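Local coordinates for protein lombricine kinase (Urechis caupo, PDB 3JPZ) that catalyses the reversible transfer of a phosphoryl group between ATP and lombricine, as a dimeric member of the phosphagen kinase family, at residues A[8-13]-A[43-48]; A[111-116]-A[346-351]; A[142-147]-A[254-259]; A[265-268]-A[273-276]. One frame throughout, in Å; residues are numbered along the deposited sequence. Where two conformers were deposited one is given.

Contact 1 (A[8-13]-A[43-48]); sequences KANFPD and TVDKVI
In the small helical N-terminal part of this phosphagen kinase, Pro12, just after helix 7-10, meets Ile48 in the first half of helix 44-53. The contact is thin. Asn10 and Asp45 hold the closest pair of CA atoms, 8.7 Å apart. Thr43 is the N-cap of helix 44-53, its OG1 accepting from Lys46 N. On the other side, Phe11 leaves helical geometry, and Pro12 follows with its CB directed to helix 44-53.

The side chains of Asn10 and Asp45 also approach, but Asn10 OD1 and Asp45 OD2 stay 4.4 Å apart and form no bond. Both side chains have partners elsewhere. Asn10 ND2 is bonded to Asp6 O, and its OD1 to Gly136 N of the second subunit. Asp45 OD1 binds Tyr30 OH and makes a salt bridge to Arg135 of the second subunit, so this contact sits at the dimer interface.

The direct apolar touch is narrow. Ile48 has CG1 wedged between its backbone N and carbonyl carbon (chi1 69°), and chi2 extends the branch outward. The two side chains cross at about a right angle, with Ile48 CD1 3.8 Å from Pro12 CG.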
loop_
_atom_site.group_PDB
_atom_site.type_symbol
_atom_site.label_atom_id
_atom_site.label_comp_id
_atom_site.label_asym_id
_atom_site.label_seq_id
_atom_site.Cartn_x
_atom_site.Cartn_y
_atom_site.Cartn_z
ATOM N N LYS A 8 -8.971 -18.047 -15.070
ATOM C CA LYS A 8 -10.401 -17.762 -14.936
ATOM C C LYS A 8 -10.725 -17.235 -13.543
ATOM O O LYS A 8 -11.431 -16.234 -13.384
ATOM C CB LYS A 8 -11.220 -19.028 -15.202
ATOM C CG LYS A 8 -12.728 -18.806 -15.263
ATOM C CD LYS A 8 -13.474 -20.131 -15.395
ATOM C CE LYS A 8 -14.986 -19.948 -15.325
ATOM N NZ LYS A 8 -15.719 -21.224 -15.593
ATOM N N ALA A 9 -10.206 -17.923 -12.535
ATOM C CA ALA A 9 -10.452 -17.563 -11.149
ATOM C C ALA A 9 -9.863 -16.187 -10.829
ATOM O O ALA A 9 -10.315 -15.499 -9.907
ATOM C CB ALA A 9 -9.849 -18.621 -10.227
ATOM N N ASN A 10 -8.861 -15.784 -11.602
ATOM C CA ASN A 10 -8.025 -14.653 -11.236
ATOM C C ASN A 10 -8.216 -13.400 -12.070
ATOM O O ASN A 10 -7.655 -12.355 -11.756
ATOM C CB ASN A 10 -6.562 -15.071 -11.297
ATOM C CG ASN A 10 -6.134 -15.826 -10.055
ATOM O OD1 ASN A 10 -6.078 -15.264 -8.965
ATOM N ND2 ASN A 10 -5.819 -17.102 -10.217
ATOM N N PHE A 11 -9.008 -13.497 -13.126
ATOM C CA PHE A 11 -9.141 -12.392 -14.052
ATOM C C PHE A 11 -9.732 -11.190 -13.339
ATOM O O PHE A 11 -10.773 -11.295 -12.706
ATOM C CB PHE A 11 -10.021 -12.800 -15.233
ATOM C CG PHE A 11 -10.113 -11.762 -16.311
ATOM C CD1 PHE A 11 -8.991 -11.381 -17.026
ATOM C CD2 PHE A 11 -11.334 -11.179 -16.624
ATOM C CE1 PHE A 11 -9.083 -10.427 -18.031
ATOM C CE2 PHE A 11 -11.429 -10.232 -17.624
ATOM C CZ PHE A 11 -10.307 -9.855 -18.325
ATOM N N PRO A 12 -9.051 -10.044 -13.416
ATOM C CA PRO A 12 -9.595 -8.837 -12.792
ATOM C C PRO A 12 -10.961 -8.489 -13.349
ATOM O O PRO A 12 -11.257 -8.824 -14.487
ATOM C CB PRO A 12 -8.586 -7.755 -13.179
ATOM C CG PRO A 12 -7.305 -8.496 -13.395
ATOM C CD PRO A 12 -7.695 -9.833 -13.946
ATOM N N ASP A 13 -11.773 -7.829 -12.535
ATOM C CA ASP A 13 -13.033 -7.268 -12.982
ATOM C C ASP A 13 -12.779 -5.811 -13.313
ATOM O O ASP A 13 -12.618 -4.977 -12.422
ATOM C CB ASP A 13 -14.095 -7.385 -11.884
ATOM C CG ASP A 13 -15.423 -6.797 -12.299
ATOM O OD1 ASP A 13 -15.517 -6.294 -13.440
ATOM O OD2 ASP A 13 -16.374 -6.845 -11.491
ATOM N N THR A 43 5.270 -11.530 -12.280
ATOM C CA THR A 43 4.151 -12.195 -12.927
ATOM C C THR A 43 3.206 -11.171 -13.536
ATOM O O THR A 43 3.266 -9.994 -13.201
ATOM C CB THR A 43 3.324 -12.968 -11.902
ATOM O OG1 THR A 43 2.688 -12.031 -11.027
ATOM C CG2 THR A 43 4.203 -13.900 -11.087
ATOM N N VAL A 44 2.315 -11.626 -14.411
ATOM C CA VAL A 44 1.341 -10.733 -15.019
ATOM C C VAL A 44 0.562 -10.010 -13.926
ATOM O O VAL A 44 0.330 -8.810 -14.013
ATOM C CB VAL A 44 0.368 -11.481 -15.963
ATOM C CG1 VAL A 44 -0.605 -12.358 -15.175
ATOM C CG2 VAL A 44 -0.392 -10.487 -16.832
ATOM N N ASP A 45 0.189 -10.746 -12.884
ATOM C CA ASP A 45 -0.575 -10.175 -11.791
ATOM C C ASP A 45 0.150 -9.007 -11.160
ATOM O O ASP A 45 -0.464 -7.992 -10.873
ATOM C CB ASP A 45 -0.892 -11.231 -10.737
ATOM C CG ASP A 45 -2.212 -11.906 -10.990
ATOM O OD1 ASP A 45 -2.825 -11.602 -12.037
ATOM O OD2 ASP A 45 -2.638 -12.722 -10.148
ATOM N N LYS A 46 1.452 -9.162 -10.940
ATOM C CA LYS A 46 2.283 -8.077 -10.422
ATOM C C LYS A 46 2.255 -6.831 -11.313
ATOM O O LYS A 46 2.085 -5.716 -10.828
ATOM C CB LYS A 46 3.736 -8.542 -10.286
ATOM C CG LYS A 46 4.668 -7.443 -9.808
ATOM C CD LYS A 46 4.369 -7.072 -8.375
ATOM C CE LYS A 46 5.060 -5.802 -7.973
ATOM N NZ LYS A 46 4.831 -5.501 -6.528
ATOM N N VAL A 47 2.451 -7.003 -12.616
ATOM C CA VAL A 47 2.592 -5.833 -13.474
ATOM C C VAL A 47 1.255 -5.141 -13.705
ATOM O O VAL A 47 1.217 -3.965 -14.054
ATOM C CB VAL A 47 3.250 -6.168 -14.820
ATOM C CG1 VAL A 47 4.587 -6.859 -14.582
ATOM C CG2 VAL A 47 2.324 -7.026 -15.688
ATOM N N ILE A 48 0.155 -5.853 -13.487
ATOM C CA ILE A 48 -1.162 -5.247 -13.711
ATOM C C ILE A 48 -1.876 -4.863 -12.425
ATOM O O ILE A 48 -2.964 -4.289 -12.467
ATOM C CB ILE A 48 -2.090 -6.168 -14.524
ATOM C CG1 ILE A 48 -2.478 -7.397 -13.701
ATOM C CG2 ILE A 48 -1.427 -6.566 -15.832
ATOM C CD1 ILE A 48 -3.665 -8.125 -14.237
#

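Contact 2 (A[111-116]-A[346-351]); sequences KYVKSC and KLIDME
The chain entering strand 113-122 passes beside the C-terminal helix 333-355, and Tyr112 and Ile348 have the nearest CA atoms, 7.1 Å apart. Both residues point at the opposing segment. Ile348 meets Tyr112 with several of its carbons. Its CG1 lies 3.9 Å from Tyr112 CB. Its CG2 sits over one face of the phenol ring, offset toward the rim. This is a CH-pi contact, with CG2 4.3 Å from the Tyr112 ring centroid and 21° off the ring normal. The CD1 end reaches on to Val113, where it meets CG2 at 4.1 Å, the two side chains crossing at about a right angle.

One helical turn later, Glu351 touches the same ring with its aliphatic part. Its CG is 3.7 Å from Tyr112 CE2. Glu351 CG is trans to its backbone N (chi1 -176°), and the side chain then bends at chi2. The ring and carboxylate planes stand 44° apart. The carboxylate is held by the backbone N atoms of Gln288 and Leu289.

Ser115, which binds ADP in another structure of this protein, though none is bound here, follows on the same strand. Within the two segments the contact is apolar, carbon meeting carbon, while the bond from Tyr112 OH to Glu355 adds a polar tie to the same helix near the start of the strand.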
loop_
_atom_site.group_PDB
_atom_site.type_symbol
_atom_site.label_atom_id
_atom_site.label_comp_id
_atom_site.label_asym_id
_atom_site.label_seq_id
_atom_site.Cartn_x
_atom_site.Cartn_y
_atom_site.Cartn_z
ATOM N N LYS A 111 14.679 37.390 -18.854
ATOM C CA LYS A 111 13.558 38.209 -18.398
ATOM C C LYS A 111 12.290 37.359 -18.384
ATOM O O LYS A 111 11.329 37.650 -17.671
ATOM C CB LYS A 111 13.366 39.421 -19.306
ATOM C CG LYS A 111 14.462 40.471 -19.166
ATOM C CD LYS A 111 14.167 41.719 -19.989
ATOM C CE LYS A 111 14.302 41.470 -21.473
ATOM N NZ LYS A 111 15.666 41.033 -21.823
ATOM N N TYR A 112 12.296 36.307 -19.187
ATOM C CA TYR A 112 11.136 35.441 -19.313
ATOM C C TYR A 112 11.390 34.073 -18.681
ATOM O O TYR A 112 10.629 33.641 -17.816
ATOM C CB TYR A 112 10.735 35.339 -20.787
ATOM C CG TYR A 112 10.345 36.689 -21.358
ATOM C CD1 TYR A 112 11.273 37.481 -22.012
ATOM C CD2 TYR A 112 9.055 37.186 -21.202
ATOM C CE1 TYR A 112 10.922 38.723 -22.526
ATOM C CE2 TYR A 112 8.699 38.436 -21.702
ATOM C CZ TYR A 112 9.635 39.190 -22.364
ATOM O OH TYR A 112 9.281 40.422 -22.870
ATOM N N VAL A 113 12.467 33.399 -19.080
ATOM C CA VAL A 113 12.779 32.102 -18.495
ATOM C C VAL A 113 13.571 32.240 -17.201
ATOM O O VAL A 113 14.700 32.736 -17.202
ATOM C CB VAL A 113 13.540 31.196 -19.481
ATOM C CG1 VAL A 113 13.914 29.887 -18.812
ATOM C CG2 VAL A 113 12.691 30.937 -20.701
ATOM N N LYS A 114 12.965 31.783 -16.105
ATOM C CA LYS A 114 13.510 31.944 -14.764
ATOM C C LYS A 114 14.422 30.794 -14.360
ATOM O O LYS A 114 15.316 30.963 -13.542
ATOM C CB LYS A 114 12.365 32.063 -13.758
ATOM C CG LYS A 114 11.355 33.152 -14.113
ATOM C CD LYS A 114 12.059 34.487 -14.300
ATOM C CE LYS A 114 11.098 35.590 -14.741
ATOM N NZ LYS A 114 11.826 36.869 -14.984
ATOM N N SER A 115 14.192 29.624 -14.933
ATOM C CA SER A 115 15.016 28.456 -14.635
ATOM C C SER A 115 14.743 27.356 -15.643
ATOM O O SER A 115 13.780 27.414 -16.398
ATOM C CB SER A 115 14.740 27.937 -13.225
ATOM O OG SER A 115 13.393 27.527 -13.086
ATOM N N CYS A 116 15.624 26.364 -15.646
ATOM C CA CYS A 116 15.504 25.216 -16.517
ATOM C C CYS A 116 15.985 23.999 -15.756
ATOM O O CYS A 116 16.945 24.076 -14.983
ATOM C CB CYS A 116 16.377 25.377 -17.767
ATOM S SG CYS A 116 16.422 27.029 -18.478
ATOM N N LYS A 346 8.848 30.415 -28.986
ATOM C CA LYS A 346 7.604 30.880 -29.602
ATOM C C LYS A 346 6.688 31.528 -28.571
ATOM O O LYS A 346 6.076 32.564 -28.836
ATOM C CB LYS A 346 6.865 29.727 -30.305
ATOM C CG LYS A 346 7.682 29.070 -31.418
ATOM C CD LYS A 346 6.897 28.004 -32.178
ATOM C CE LYS A 346 7.840 27.044 -32.911
ATOM N NZ LYS A 346 7.156 25.823 -33.435
ATOM N N LEU A 347 6.577 30.899 -27.405
ATOM C CA LEU A 347 5.790 31.441 -26.316
ATOM C C LEU A 347 6.253 32.858 -26.013
ATOM O O LEU A 347 5.443 33.773 -25.876
ATOM C CB LEU A 347 5.917 30.559 -25.077
ATOM C CG LEU A 347 5.279 29.176 -25.217
ATOM C CD1 LEU A 347 5.749 28.219 -24.125
ATOM C CD2 LEU A 347 3.767 29.283 -25.231
ATOM N N ILE A 348 7.566 33.031 -25.925
ATOM C CA ILE A 348 8.158 34.340 -25.669
ATOM C C ILE A 348 7.888 35.325 -26.808
ATOM O O ILE A 348 7.571 36.478 -26.554
ATOM C CB ILE A 348 9.681 34.225 -25.444
ATOM C CG1 ILE A 348 9.968 33.507 -24.123
ATOM C CG2 ILE A 348 10.326 35.602 -25.434
ATOM C CD1 ILE A 348 11.387 32.991 -24.008
ATOM N N ASP A 349 8.011 34.869 -28.056
ATOM C CA ASP A 349 7.699 35.704 -29.215
ATOM C C ASP A 349 6.274 36.254 -29.098
ATOM O O ASP A 349 6.010 37.417 -29.385
ATOM C CB ASP A 349 7.824 34.911 -30.522
ATOM C CG ASP A 349 9.256 34.555 -30.865
ATOM O OD1 ASP A 349 10.180 35.096 -30.228
ATOM O OD2 ASP A 349 9.455 33.735 -31.785
ATOM N N MET A 350 5.354 35.409 -28.662
ATOM C CA MET A 350 3.957 35.821 -28.552
ATOM C C MET A 350 3.794 36.755 -27.372
ATOM O O MET A 350 3.029 37.718 -27.431
ATOM C CB MET A 350 3.054 34.610 -28.368
ATOM C CG MET A 350 3.055 33.650 -29.527
ATOM S SD MET A 350 2.144 32.157 -29.102
ATOM C CE MET A 350 2.079 31.338 -30.683
ATOM N N GLU A 351 4.512 36.465 -26.291
ATOM C CA GLU A 351 4.440 37.301 -25.105
ATOM C C GLU A 351 4.859 38.719 -25.476
ATOM O O GLU A 351 4.159 39.677 -25.165
ATOM C CB GLU A 351 5.334 36.749 -23.992
ATOM C CG GLU A 351 5.253 37.513 -22.687
ATOM C CD GLU A 351 3.842 37.590 -22.125
ATOM O OE1 GLU A 351 3.090 36.592 -22.187
ATOM O OE2 GLU A 351 3.494 38.659 -21.598
#

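Contact 3 (A[142-147]-A[254-259])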
loop_
_atom_site.group_PDB
_atom_site.type_symbol
_atom_site.label_atom_id
_atom_site.label_comp_id
_atom_site.label_asym_id
_atom_site.label_seq_id
_atom_site.Cartn_x
_atom_site.Cartn_y
_atom_site.Cartn_z
ATOM N N GLU A 142 21.404 1.270 -4.687
ATOM C CA GLU A 142 21.947 2.403 -3.950
ATOM C C GLU A 142 23.472 2.353 -3.903
ATOM O O GLU A 142 24.131 3.380 -4.017
ATOM C CB GLU A 142 21.408 2.450 -2.522
ATOM C CG GLU A 142 21.975 3.611 -1.696
ATOM C CD GLU A 142 21.618 3.517 -0.229
ATOM O OE1 GLU A 142 21.631 2.396 0.319
ATOM O OE2 GLU A 142 21.321 4.562 0.383
ATOM N N ARG A 143 24.037 1.164 -3.730
ATOM C CA ARG A 143 25.478 1.052 -3.589
ATOM C C ARG A 143 26.139 1.376 -4.912
ATOM O O ARG A 143 27.082 2.155 -4.971
ATOM C CB ARG A 143 25.893 -0.345 -3.152
ATOM C CG ARG A 143 27.399 -0.472 -2.997
ATOM C CD ARG A 143 27.820 -1.845 -2.504
ATOM N NE ARG A 143 27.756 -2.850 -3.560
ATOM C CZ ARG A 143 28.584 -2.904 -4.600
ATOM N NH1 ARG A 143 29.545 -1.997 -4.745
ATOM N NH2 ARG A 143 28.445 -3.861 -5.507
ATOM N N VAL A 144 25.632 0.767 -5.973
ATOM C CA VAL A 144 26.188 0.945 -7.301
ATOM C C VAL A 144 26.187 2.421 -7.691
ATOM O O VAL A 144 27.214 2.972 -8.072
ATOM C CB VAL A 144 25.396 0.115 -8.331
ATOM C CG1 VAL A 144 25.780 0.486 -9.748
ATOM C CG2 VAL A 144 25.621 -1.374 -8.088
ATOM N N ILE A 145 25.031 3.063 -7.581
ATOM C CA ILE A 145 24.903 4.462 -7.968
ATOM C C ILE A 145 25.757 5.365 -7.075
ATOM O O ILE A 145 26.436 6.265 -7.552
ATOM C CB ILE A 145 23.427 4.902 -7.917
ATOM C CG1 ILE A 145 22.603 4.050 -8.885
ATOM C CG2 ILE A 145 23.298 6.362 -8.260
ATOM C CD1 ILE A 145 21.108 4.265 -8.785
ATOM N N THR A 146 25.736 5.108 -5.776
ATOM C CA THR A 146 26.419 5.972 -4.815
ATOM C C THR A 146 27.953 5.893 -4.915
ATOM O O THR A 146 28.632 6.915 -4.824
ATOM C CB THR A 146 25.976 5.654 -3.367
ATOM O OG1 THR A 146 26.411 6.693 -2.482
ATOM C CG2 THR A 146 26.549 4.329 -2.909
ATOM N N THR A 147 28.503 4.698 -5.111
ATOM C CA THR A 147 29.958 4.573 -5.224
ATOM C C THR A 147 30.422 5.043 -6.602
ATOM O O THR A 147 31.511 5.593 -6.748
ATOM C CB THR A 147 30.466 3.141 -4.929
ATOM O OG1 THR A 147 31.890 3.103 -5.082
ATOM C CG2 THR A 147 29.841 2.126 -5.862
ATOM N N ASN A 254 32.195 -1.477 -12.387
ATOM C CA ASN A 254 31.467 -2.390 -11.522
ATOM C C ASN A 254 30.545 -3.311 -12.320
ATOM O O ASN A 254 29.557 -3.824 -11.796
ATOM C CB ASN A 254 30.654 -1.577 -10.514
ATOM C CG ASN A 254 30.381 -2.333 -9.232
ATOM O OD1 ASN A 254 31.202 -3.133 -8.778
ATOM N ND2 ASN A 254 29.227 -2.072 -8.631
ATOM N N GLY A 255 30.872 -3.511 -13.594
ATOM C CA GLY A 255 30.137 -4.428 -14.447
ATOM C C GLY A 255 28.661 -4.098 -14.559
ATOM O O GLY A 255 27.828 -4.972 -14.807
ATOM N N ARG A 256 28.338 -2.824 -14.395
ATOM C CA ARG A 256 26.947 -2.393 -14.390
ATOM C C ARG A 256 26.659 -1.445 -15.552
ATOM O O ARG A 256 27.565 -0.818 -16.098
ATOM C CB ARG A 256 26.612 -1.729 -13.055
ATOM C CG ARG A 256 26.548 -2.696 -11.872
ATOM C CD ARG A 256 25.413 -3.705 -12.019
ATOM N NE ARG A 256 25.211 -4.505 -10.810
ATOM C CZ ARG A 256 24.358 -5.523 -10.720
ATOM N NH1 ARG A 256 23.623 -5.875 -11.767
ATOM N NH2 ARG A 256 24.239 -6.189 -9.578
ATOM N N GLU A 257 25.388 -1.345 -15.925
ATOM C CA GLU A 257 24.994 -0.531 -17.068
ATOM C C GLU A 257 23.526 -0.142 -16.962
ATOM O O GLU A 257 22.717 -0.879 -16.393
ATOM C CB GLU A 257 25.229 -1.315 -18.359
ATOM C CG GLU A 257 24.477 -2.640 -18.421
ATOM C CD GLU A 257 25.005 -3.558 -19.511
ATOM O OE1 GLU A 257 26.123 -3.307 -20.010
ATOM O OE2 GLU A 257 24.310 -4.534 -19.867
ATOM N N TYR A 258 23.180 1.023 -17.497
ATOM C CA TYR A 258 21.783 1.429 -17.551
ATOM C C TYR A 258 20.981 0.393 -18.333
ATOM O O TYR A 258 21.466 -0.164 -19.312
ATOM C CB TYR A 258 21.628 2.797 -18.229
ATOM C CG TYR A 258 22.338 3.946 -17.544
ATOM C CD1 TYR A 258 22.458 3.997 -16.163
ATOM C CD2 TYR A 258 22.850 5.005 -18.285
ATOM C CE1 TYR A 258 23.097 5.051 -15.541
ATOM C CE2 TYR A 258 23.484 6.068 -17.673
ATOM C CZ TYR A 258 23.603 6.087 -16.302
ATOM O OH TYR A 258 24.228 7.145 -15.693
ATOM N N MET A 259 19.747 0.140 -17.907
ATOM C CA MET A 259 18.831 -0.665 -18.697
ATOM C C MET A 259 18.449 0.108 -19.942
ATOM O O MET A 259 17.925 1.220 -19.856
ATOM C CB MET A 259 17.555 -0.959 -17.914
ATOM C CG MET A 259 17.747 -1.832 -16.699
ATOM S SD MET A 259 16.194 -1.921 -15.793
ATOM C CE MET A 259 16.755 -2.623 -14.249
#
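Val144 lays its two methyl groups over the side chains of Asn254 and Arg256. CG1 meets Arg256 CB and CG, lying 3.9 Å from Arg256 CG, and the two side chains cross at about a right angle. CG2 lies between Asn254 ND2, 3.7 Å away, and Arg256 CG. In this valine rotamer CG1 is trans to the backbone N (chi1 169°), and CG2 lies beside that N.

Arg256 meets the valine with CB and CG, and a bend at chi2 (-65°) sends the rest of its side chain onward. Arg143 reaches Asn254 at the margin of the contact. Its NH2 is 3.7 Å from Asn254 ND2. Both nitrogens are N-H donors, so no bond forms between them, and the guanidinium and amide planes are 83° apart. Asn254 is poorly ordered, so the distances from its ND2 to Arg143 and to Val144 are both less certain. Arg143 NH2 and Arg256 NE, both cationic, stay 6.2 Å apart. Glu140 forms a salt bridge with Arg143 and a long, weak ion pair with Arg256, which would probably ease the repulsion between them.

The loop owes its path to the end of helix 233-252. Gly255, with positive phi, is the C-prime residue of a Schellman motif in which Arg256 N bonds to Met251 O and Gly255 N to Lys252 O. Met251 also touches Val144. The contact thus joins helix 135-149 to the loop that leaves helix 233-252 for strand 260-261, while the next residue on the first helix, Ile145, packs on strands 212-216 and 222-229.

Contact 4 (A[265-268]-A[273-276]); sequences GYLC and NLGT
Tyr266 and Gly275 join the two arms of a tight loop by a backbone bond, Tyr266 N to Gly275 O, of 3.0 Å. The same oxygen lies 3.7 Å from Tyr266 CD2, approaching the ring obliquely. With no side chain on Gly265, Gly275 O also comes close to its CA.

Leu274 sends CD2 inward, 3.3 Å from Tyr266 O. That methyl also meets Leu267 CD2 at 3.9 Å, although the CB of Leu267 points away from the other arm. In both leucines CG stands beside the backbone N. CD1 is the trans branch at chi2, and CD2, the other branch, does the touching.

Cys268 is tighter still. With chi1 at 52°, SG sits between its own backbone N and carbonyl carbon and faces Asn273, 3.2 Å from Asn273 CB. A water lies between the arms, 2.8 Å from Tyr266 O and 2.7 Å from Asn273 O.

The Asn273 side chain lies about 4 Å from that of Arg119, which binds ADP in another structure of this protein. Tyr266 makes a cation-pi contact with Arg122 of strand 113-122, Leu267 and Leu274 rest on Tyr69 of helix 68-71, and Thr276 packs on helix 333-355.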
loop_
_atom_site.group_PDB
_atom_site.type_symbol
_atom_site.label_atom_id
_atom_site.label_comp_id
_atom_site.label_asym_id
_atom_site.label_seq_id
_atom_site.Cartn_x
_atom_site.Cartn_y
_atom_site.Cartn_z
ATOM N N GLY A 265 14.429 2.264 -25.955
ATOM C CA GLY A 265 15.381 3.172 -25.352
ATOM C C GLY A 265 15.574 2.812 -23.898
ATOM O O GLY A 265 15.696 1.638 -23.550
ATOM N N TYR A 266 15.588 3.819 -23.037
ATOM C CA TYR A 266 15.839 3.574 -21.629
ATOM C C TYR A 266 14.617 2.987 -20.957
ATOM O O TYR A 266 13.501 3.502 -21.082
ATOM C CB TYR A 266 16.323 4.844 -20.926
ATOM C CG TYR A 266 17.717 5.199 -21.368
ATOM C CD1 TYR A 266 18.791 4.376 -21.049
ATOM C CD2 TYR A 266 17.958 6.323 -22.147
ATOM C CE1 TYR A 266 20.066 4.674 -21.470
ATOM C CE2 TYR A 266 19.231 6.632 -22.570
ATOM C CZ TYR A 266 20.285 5.800 -22.229
ATOM O OH TYR A 266 21.560 6.099 -22.644
ATOM N N LEU A 267 14.844 1.888 -20.256
ATOM C CA LEU A 267 13.770 1.155 -19.626
ATOM C C LEU A 267 13.535 1.672 -18.223
ATOM O O LEU A 267 14.470 1.926 -17.470
ATOM C CB LEU A 267 14.100 -0.336 -19.605
ATOM C CG LEU A 267 14.119 -1.011 -20.978
ATOM C CD1 LEU A 267 14.947 -2.287 -20.932
ATOM C CD2 LEU A 267 12.705 -1.301 -21.468
ATOM N N CYS A 268 12.262 1.834 -17.889
ATOM C CA CYS A 268 11.845 2.244 -16.562
ATOM C C CYS A 268 10.625 1.404 -16.209
ATOM O O CYS A 268 10.098 0.707 -17.061
ATOM C CB CYS A 268 11.492 3.723 -16.575
ATOM S SG CYS A 268 10.310 4.111 -17.873
ATOM N N ASN A 273 7.306 6.496 -19.124
ATOM C CA ASN A 273 8.608 7.137 -19.064
ATOM C C ASN A 273 9.648 6.489 -19.960
ATOM O O ASN A 273 10.838 6.699 -19.770
ATOM C CB ASN A 273 9.130 7.112 -17.624
ATOM C CG ASN A 273 8.365 8.039 -16.705
ATOM O OD1 ASN A 273 7.752 9.011 -17.147
ATOM N ND2 ASN A 273 8.398 7.739 -15.410
ATOM N N LEU A 274 9.206 5.711 -20.936
ATOM C CA LEU A 274 10.137 4.986 -21.793
ATOM C C LEU A 274 10.809 5.896 -22.813
ATOM O O LEU A 274 10.454 7.069 -22.949
ATOM C CB LEU A 274 9.414 3.853 -22.513
ATOM C CG LEU A 274 9.204 2.618 -21.645
ATOM C CD1 LEU A 274 8.303 1.629 -22.360
ATOM C CD2 LEU A 274 10.554 1.989 -21.292
ATOM N N GLY A 275 11.784 5.337 -23.519
ATOM C CA GLY A 275 12.467 6.036 -24.592
ATOM C C GLY A 275 13.544 6.946 -24.038
ATOM O O GLY A 275 14.685 6.528 -23.868
ATOM N N THR A 276 13.175 8.194 -23.765
ATOM C CA THR A 276 14.078 9.141 -23.101
ATOM C C THR A 276 13.742 9.329 -21.640
ATOM O O THR A 276 14.577 9.806 -20.866
ATOM C CB THR A 276 13.982 10.543 -23.686
ATOM O OG1 THR A 276 12.627 11.018 -23.584
ATOM C CG2 THR A 276 14.478 10.580 -25.136
HETATM O O HOH W 1 13.346 6.279 -20.706
#

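Along the chain, contact 1 closes before contact 2 opens, and contacts 3 and 4 are nested in series within the long loop that contact 2 closes. Contact 1 lies in the helical N-terminal part, its centre about 47 Å from that of contact 2 and across the chain's centre from it. Contacts 3 and 4 share the catalytic-domain range, with centres about 17 Å apart. They touch directly: Met259 O of contact 3 is 3.2 Å from Leu267 N of contact 4, a probable hydrogen bond. Strand 113-122 of the eight-stranded antiparallel sheet begins in contact 2, which holds Ser115, and reaches contact 4, where Asn273 lies near Arg119. Helix 333-355 also serves both.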